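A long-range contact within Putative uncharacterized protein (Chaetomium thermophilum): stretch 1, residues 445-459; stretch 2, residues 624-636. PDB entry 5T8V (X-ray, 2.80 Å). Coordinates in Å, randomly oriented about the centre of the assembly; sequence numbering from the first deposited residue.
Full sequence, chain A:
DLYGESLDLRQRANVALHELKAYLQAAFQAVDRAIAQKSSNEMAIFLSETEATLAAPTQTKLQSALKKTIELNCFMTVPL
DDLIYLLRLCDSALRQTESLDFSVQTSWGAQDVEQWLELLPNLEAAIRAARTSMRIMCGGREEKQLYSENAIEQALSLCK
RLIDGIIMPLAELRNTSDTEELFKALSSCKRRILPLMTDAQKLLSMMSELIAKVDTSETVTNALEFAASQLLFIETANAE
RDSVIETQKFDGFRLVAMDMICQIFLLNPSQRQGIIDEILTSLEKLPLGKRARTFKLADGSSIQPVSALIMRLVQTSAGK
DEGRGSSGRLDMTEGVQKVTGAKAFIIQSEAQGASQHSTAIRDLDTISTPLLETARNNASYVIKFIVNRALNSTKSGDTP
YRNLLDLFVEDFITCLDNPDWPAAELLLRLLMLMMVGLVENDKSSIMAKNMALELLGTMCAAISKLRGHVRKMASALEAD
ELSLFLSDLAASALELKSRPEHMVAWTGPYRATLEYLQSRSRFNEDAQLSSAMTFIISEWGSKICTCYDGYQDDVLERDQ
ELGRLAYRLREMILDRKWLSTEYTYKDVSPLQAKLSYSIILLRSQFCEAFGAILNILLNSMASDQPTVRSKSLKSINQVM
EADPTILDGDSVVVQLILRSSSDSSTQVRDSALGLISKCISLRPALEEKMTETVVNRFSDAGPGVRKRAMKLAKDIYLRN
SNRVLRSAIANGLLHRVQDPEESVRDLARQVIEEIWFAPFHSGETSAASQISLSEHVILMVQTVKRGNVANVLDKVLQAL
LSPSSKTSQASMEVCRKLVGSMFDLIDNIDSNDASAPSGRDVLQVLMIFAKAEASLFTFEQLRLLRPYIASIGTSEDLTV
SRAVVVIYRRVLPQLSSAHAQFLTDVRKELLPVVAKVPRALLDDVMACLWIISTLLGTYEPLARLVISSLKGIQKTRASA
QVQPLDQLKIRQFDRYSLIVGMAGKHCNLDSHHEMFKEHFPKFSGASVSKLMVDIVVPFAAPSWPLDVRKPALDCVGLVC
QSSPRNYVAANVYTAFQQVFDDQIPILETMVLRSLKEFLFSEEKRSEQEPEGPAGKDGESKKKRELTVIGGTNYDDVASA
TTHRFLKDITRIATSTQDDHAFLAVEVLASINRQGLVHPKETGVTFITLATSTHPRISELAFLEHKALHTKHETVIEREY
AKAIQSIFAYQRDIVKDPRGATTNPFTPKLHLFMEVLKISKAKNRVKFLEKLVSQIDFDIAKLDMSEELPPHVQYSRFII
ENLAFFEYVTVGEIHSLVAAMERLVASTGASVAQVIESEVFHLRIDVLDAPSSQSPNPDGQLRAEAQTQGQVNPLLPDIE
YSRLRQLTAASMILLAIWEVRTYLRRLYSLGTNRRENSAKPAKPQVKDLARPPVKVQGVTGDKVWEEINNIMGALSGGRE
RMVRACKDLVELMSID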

# COMPACT_ATOMS: atom_id res chain seq x y z
N SER A 445 4.73 11.47 19.37
CA SER A 445 4.53 12.48 18.33
C SER A 445 4.47 11.83 16.95
O SER A 445 4.80 10.66 16.76
CB SER A 445 5.65 13.52 18.37
OG SER A 445 6.90 12.93 18.07
N ILE A 446 4.02 12.62 15.97
CA ILE A 446 3.93 12.13 14.60
C ILE A 446 5.32 12.00 13.99
O ILE A 446 5.60 11.04 13.26
CB ILE A 446 3.04 13.07 13.76
CG1 ILE A 446 1.67 13.25 14.42
CG2 ILE A 446 2.88 12.53 12.34
CD1 ILE A 446 0.89 11.95 14.64
N MET A 447 6.21 12.95 14.27
CA MET A 447 7.58 12.84 13.79
C MET A 447 8.23 11.55 14.28
O MET A 447 8.88 10.84 13.50
CB MET A 447 8.38 14.06 14.25
CG MET A 447 9.87 14.02 13.92
SD MET A 447 10.73 15.52 14.44
CE MET A 447 10.43 15.51 16.21
N ALA A 448 8.05 11.22 15.56
CA ALA A 448 8.69 10.04 16.13
C ALA A 448 8.10 8.76 15.54
O ALA A 448 8.84 7.82 15.22
CB ALA A 448 8.54 10.05 17.65
N LYS A 449 6.78 8.70 15.39
CA LYS A 449 6.16 7.53 14.78
C LYS A 449 6.63 7.35 13.34
O LYS A 449 6.99 6.24 12.92
CB LYS A 449 4.64 7.64 14.83
CG LYS A 449 4.03 7.42 16.21
CD LYS A 449 2.51 7.46 16.15
CE LYS A 449 1.87 7.32 17.52
NZ LYS A 449 2.20 6.01 18.17
N ASN A 450 6.63 8.44 12.57
CA ASN A 450 7.05 8.36 11.17
C ASN A 450 8.49 7.87 11.06
O ASN A 450 8.81 6.99 10.26
CB ASN A 450 6.89 9.72 10.50
CG ASN A 450 5.45 10.17 10.46
OD1 ASN A 450 4.56 9.46 10.91
ND2 ASN A 450 5.22 11.36 9.91
N MET A 451 9.39 8.45 11.87
CA MET A 451 10.77 7.98 11.87
C MET A 451 10.84 6.50 12.22
O MET A 451 11.52 5.72 11.55
CB MET A 451 11.60 8.81 12.85
CG MET A 451 13.09 8.55 12.75
SD MET A 451 14.03 9.30 14.09
CE MET A 451 13.51 8.28 15.46
N ALA A 452 10.13 6.10 13.28
CA ALA A 452 10.20 4.72 13.76
C ALA A 452 9.75 3.75 12.68
O ALA A 452 10.38 2.71 12.46
CB ALA A 452 9.36 4.57 15.02
N LEU A 453 8.63 4.05 12.01
CA LEU A 453 8.18 3.20 10.92
C LEU A 453 9.19 3.18 9.78
O LEU A 453 9.52 2.11 9.24
CB LEU A 453 6.82 3.68 10.42
CG LEU A 453 5.66 3.56 11.41
CD1 LEU A 453 4.46 4.36 10.93
CD2 LEU A 453 5.28 2.11 11.63
N GLU A 454 9.71 4.35 9.41
CA GLU A 454 10.64 4.43 8.29
C GLU A 454 11.89 3.60 8.54
O GLU A 454 12.42 2.98 7.62
CB GLU A 454 11.00 5.89 8.03
CG GLU A 454 12.04 6.10 6.95
CD GLU A 454 12.04 7.53 6.41
OE1 GLU A 454 11.30 8.37 6.96
OE2 GLU A 454 12.78 7.80 5.44
N LEU A 455 12.37 3.57 9.79
CA LEU A 455 13.56 2.78 10.10
C LEU A 455 13.23 1.30 10.27
O LEU A 455 13.97 0.44 9.79
CB LEU A 455 14.24 3.31 11.36
CG LEU A 455 14.99 4.64 11.25
CD1 LEU A 455 15.72 4.92 12.55
CD2 LEU A 455 15.97 4.67 10.08
N LEU A 456 12.12 0.99 10.95
CA LEU A 456 11.68 -0.39 11.05
C LEU A 456 11.54 -1.01 9.67
O LEU A 456 11.72 -2.22 9.51
CB LEU A 456 10.35 -0.46 11.81
CG LEU A 456 10.43 -0.26 13.32
CD1 LEU A 456 9.05 -0.09 13.92
CD2 LEU A 456 11.15 -1.43 13.99
N GLY A 457 11.23 -0.20 8.66
CA GLY A 457 11.20 -0.69 7.29
C GLY A 457 12.55 -1.15 6.80
O GLY A 457 12.70 -2.29 6.35
N THR A 458 13.56 -0.28 6.89
CA THR A 458 14.89 -0.64 6.41
C THR A 458 15.44 -1.84 7.18
O THR A 458 16.06 -2.74 6.60
CB THR A 458 15.85 0.55 6.52
OG1 THR A 458 16.01 0.92 7.89
CG2 THR A 458 15.32 1.75 5.75
N MET A 459 15.22 -1.87 8.50
CA MET A 459 15.67 -3.01 9.29
C MET A 459 14.96 -4.29 8.84
O MET A 459 15.59 -5.34 8.70
CB MET A 459 15.43 -2.75 10.78
CG MET A 459 16.42 -1.76 11.39
SD MET A 459 16.24 -1.52 13.18
CE MET A 459 14.70 -0.63 13.24
N ASP A 624 -1.45 7.63 7.24
CA ASP A 624 -2.03 8.92 6.90
C ASP A 624 -1.07 9.78 6.09
O ASP A 624 -1.47 10.33 5.05
CB ASP A 624 -2.46 9.67 8.17
CG ASP A 624 -3.75 9.13 8.76
OD1 ASP A 624 -4.83 9.62 8.38
OD2 ASP A 624 -3.68 8.21 9.60
N GLN A 625 0.17 9.92 6.53
CA GLN A 625 1.12 10.74 5.80
C GLN A 625 1.38 10.15 4.41
O GLN A 625 1.34 8.93 4.23
CB GLN A 625 2.44 10.85 6.57
CG GLN A 625 2.40 11.79 7.76
CD GLN A 625 1.50 11.28 8.87
OE1 GLN A 625 1.19 10.09 8.94
NE2 GLN A 625 1.08 12.18 9.74
N PRO A 626 1.64 11.00 3.41
CA PRO A 626 1.94 10.48 2.07
C PRO A 626 3.38 10.03 1.90
O PRO A 626 3.74 9.59 0.80
CB PRO A 626 1.62 11.68 1.17
CG PRO A 626 1.76 12.90 2.06
CD PRO A 626 1.85 12.45 3.49
N THR A 627 4.21 10.14 2.93
CA THR A 627 5.61 9.74 2.88
C THR A 627 5.90 8.47 3.67
O THR A 627 6.73 7.67 3.26
CB THR A 627 6.50 10.87 3.41
OG1 THR A 627 6.08 11.24 4.73
CG2 THR A 627 6.43 12.08 2.49
N VAL A 628 5.23 8.28 4.81
CA VAL A 628 5.39 7.03 5.55
C VAL A 628 4.72 5.88 4.80
O VAL A 628 5.15 4.73 4.90
CB VAL A 628 4.83 7.17 6.98
CG1 VAL A 628 3.30 7.05 7.00
CG2 VAL A 628 5.47 6.16 7.91
N ARG A 629 3.68 6.18 4.03
CA ARG A 629 2.98 5.16 3.25
C ARG A 629 3.85 4.66 2.10
O ARG A 629 4.09 3.46 1.96
CB ARG A 629 1.66 5.72 2.73
CG ARG A 629 0.88 4.78 1.83
CD ARG A 629 -0.30 5.49 1.19
NE ARG A 629 -1.23 6.01 2.18
CZ ARG A 629 -2.22 6.86 1.91
NH1 ARG A 629 -2.40 7.31 0.68
NH2 ARG A 629 -3.02 7.27 2.89
N SER A 630 4.32 5.58 1.26
CA SER A 630 5.17 5.19 0.13
C SER A 630 6.44 4.52 0.61
O SER A 630 6.91 3.54 0.01
CB SER A 630 5.49 6.41 -0.73
OG SER A 630 6.27 7.34 -0.01
N LYS A 631 7.03 5.03 1.70
CA LYS A 631 8.22 4.41 2.26
C LYS A 631 7.93 3.00 2.75
O LYS A 631 8.72 2.07 2.53
CB LYS A 631 8.76 5.29 3.39
CG LYS A 631 9.98 4.73 4.09
CD LYS A 631 11.12 4.44 3.12
CE LYS A 631 12.42 4.17 3.85
NZ LYS A 631 12.23 3.21 4.97
N SER A 632 6.80 2.81 3.44
CA SER A 632 6.41 1.48 3.87
C SER A 632 6.26 0.53 2.69
O SER A 632 6.75 -0.60 2.72
CB SER A 632 5.10 1.55 4.67
OG SER A 632 5.32 2.11 5.95
N LEU A 633 5.58 0.98 1.63
CA LEU A 633 5.43 0.15 0.44
C LEU A 633 6.79 -0.23 -0.13
O LEU A 633 7.03 -1.39 -0.48
CB LEU A 633 4.59 0.88 -0.61
CG LEU A 633 3.14 1.18 -0.21
CD1 LEU A 633 2.48 2.08 -1.24
CD2 LEU A 633 2.35 -0.10 -0.03
N LYS A 634 7.69 0.75 -0.22
CA LYS A 634 9.04 0.47 -0.70
C LYS A 634 9.70 -0.63 0.12
O LYS A 634 10.25 -1.60 -0.42
CB LYS A 634 9.86 1.76 -0.66
CG LYS A 634 11.29 1.65 -1.17
CD LYS A 634 11.73 2.92 -1.88
CE LYS A 634 11.58 4.17 -1.01
NZ LYS A 634 11.90 5.42 -1.75
N SER A 635 9.65 -0.50 1.45
CA SER A 635 10.28 -1.50 2.31
C SER A 635 9.63 -2.86 2.14
O SER A 635 10.31 -3.89 2.20
CB SER A 635 10.23 -1.04 3.76
OG SER A 635 11.00 0.13 3.94
N ILE A 636 8.31 -2.90 1.94
CA ILE A 636 7.63 -4.18 1.75
C ILE A 636 8.07 -4.82 0.45
O ILE A 636 8.26 -6.05 0.38
CB ILE A 636 6.10 -3.98 1.81
CG1 ILE A 636 5.68 -3.55 3.21
CG2 ILE A 636 5.38 -5.27 1.42
CD1 ILE A 636 4.23 -3.11 3.33

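Two helices, 446-459 and 628-636, run side by side in nearly the same direction, with 11° between their axes and a closest approach of 8.9 Å. The contact is modest: 438 Å² is buried, both sides summed.

Gln625 opens the interface from the loop ahead of the second helix. Its CB points toward stretch 1, and the chain bends at chi2 (p) to lie over the first turn of helix 446-459. Its NE2 is 3.2 Å from CG2 of Ile446, and its CG is 3.6 Å from ND2 of Asn450. Neither approach is a hydrogen bond, and 3.2 Å from NE2 of Gln625 to CG2 of Ile446 is tight for a nitrogen and a methyl. Gln625 is poorly ordered, so these details carry less weight than those further along.

Pro626 and Thr627 make no contact. Val628 begins the close packing and is buried. Its CA lies 6.0 Å from CA of Asn450. CG2 of Val628 sits 3.7 Å from CD1 of Leu453, the one contact between apolar side chains. The same CG2 is 4.2 Å from O of Asn450. A short branched side chain fills this space without needing a polar partner.

Arg629 and Ser630 lie on a face that does not meet stretch 1. Lys631 has the largest covered area, 77 Å². Its CB points toward stretch 1, and chi2 and chi4 are both p, so the chain is bent rather than fully extended. NZ of Lys631 donates a hydrogen bond of 2.7 Å to O of Glu454, the only one across the contact. The acceptor is a backbone carbonyl, not the Glu454 carboxylate. The aliphatic part of Glu454 lies close by, with CG of Glu454 3.5 Å from NZ of Lys631. CG2 of Thr458 is also 3.5 Å from NZ of Lys631. Thr458 turns its hydroxyl to its own helix, where OG1 donates to O of Leu455 at 2.8 Å.

Ser632 is buried but stands to the side. Its OG donates to O of Val628 at 2.8 Å, which satisfies the hydroxyl within its own helix. Leu633 and Lys634 do not take part.

Ser635 marks the tightest backbone approach, its CA 5.1 Å from CA of Gly457. OG of Ser635 is 3.5 Å from CA of Gly457. Glycine suits this place: an ideal CB would point toward stretch 2 and lie 2.5 Å from OG of Ser635, a clash. OG of Ser635 has two weak bonds within its own stretch: it donates to O of Lys631 at 3.3 Å and accepts from NZ of Lys631 at 3.5 Å.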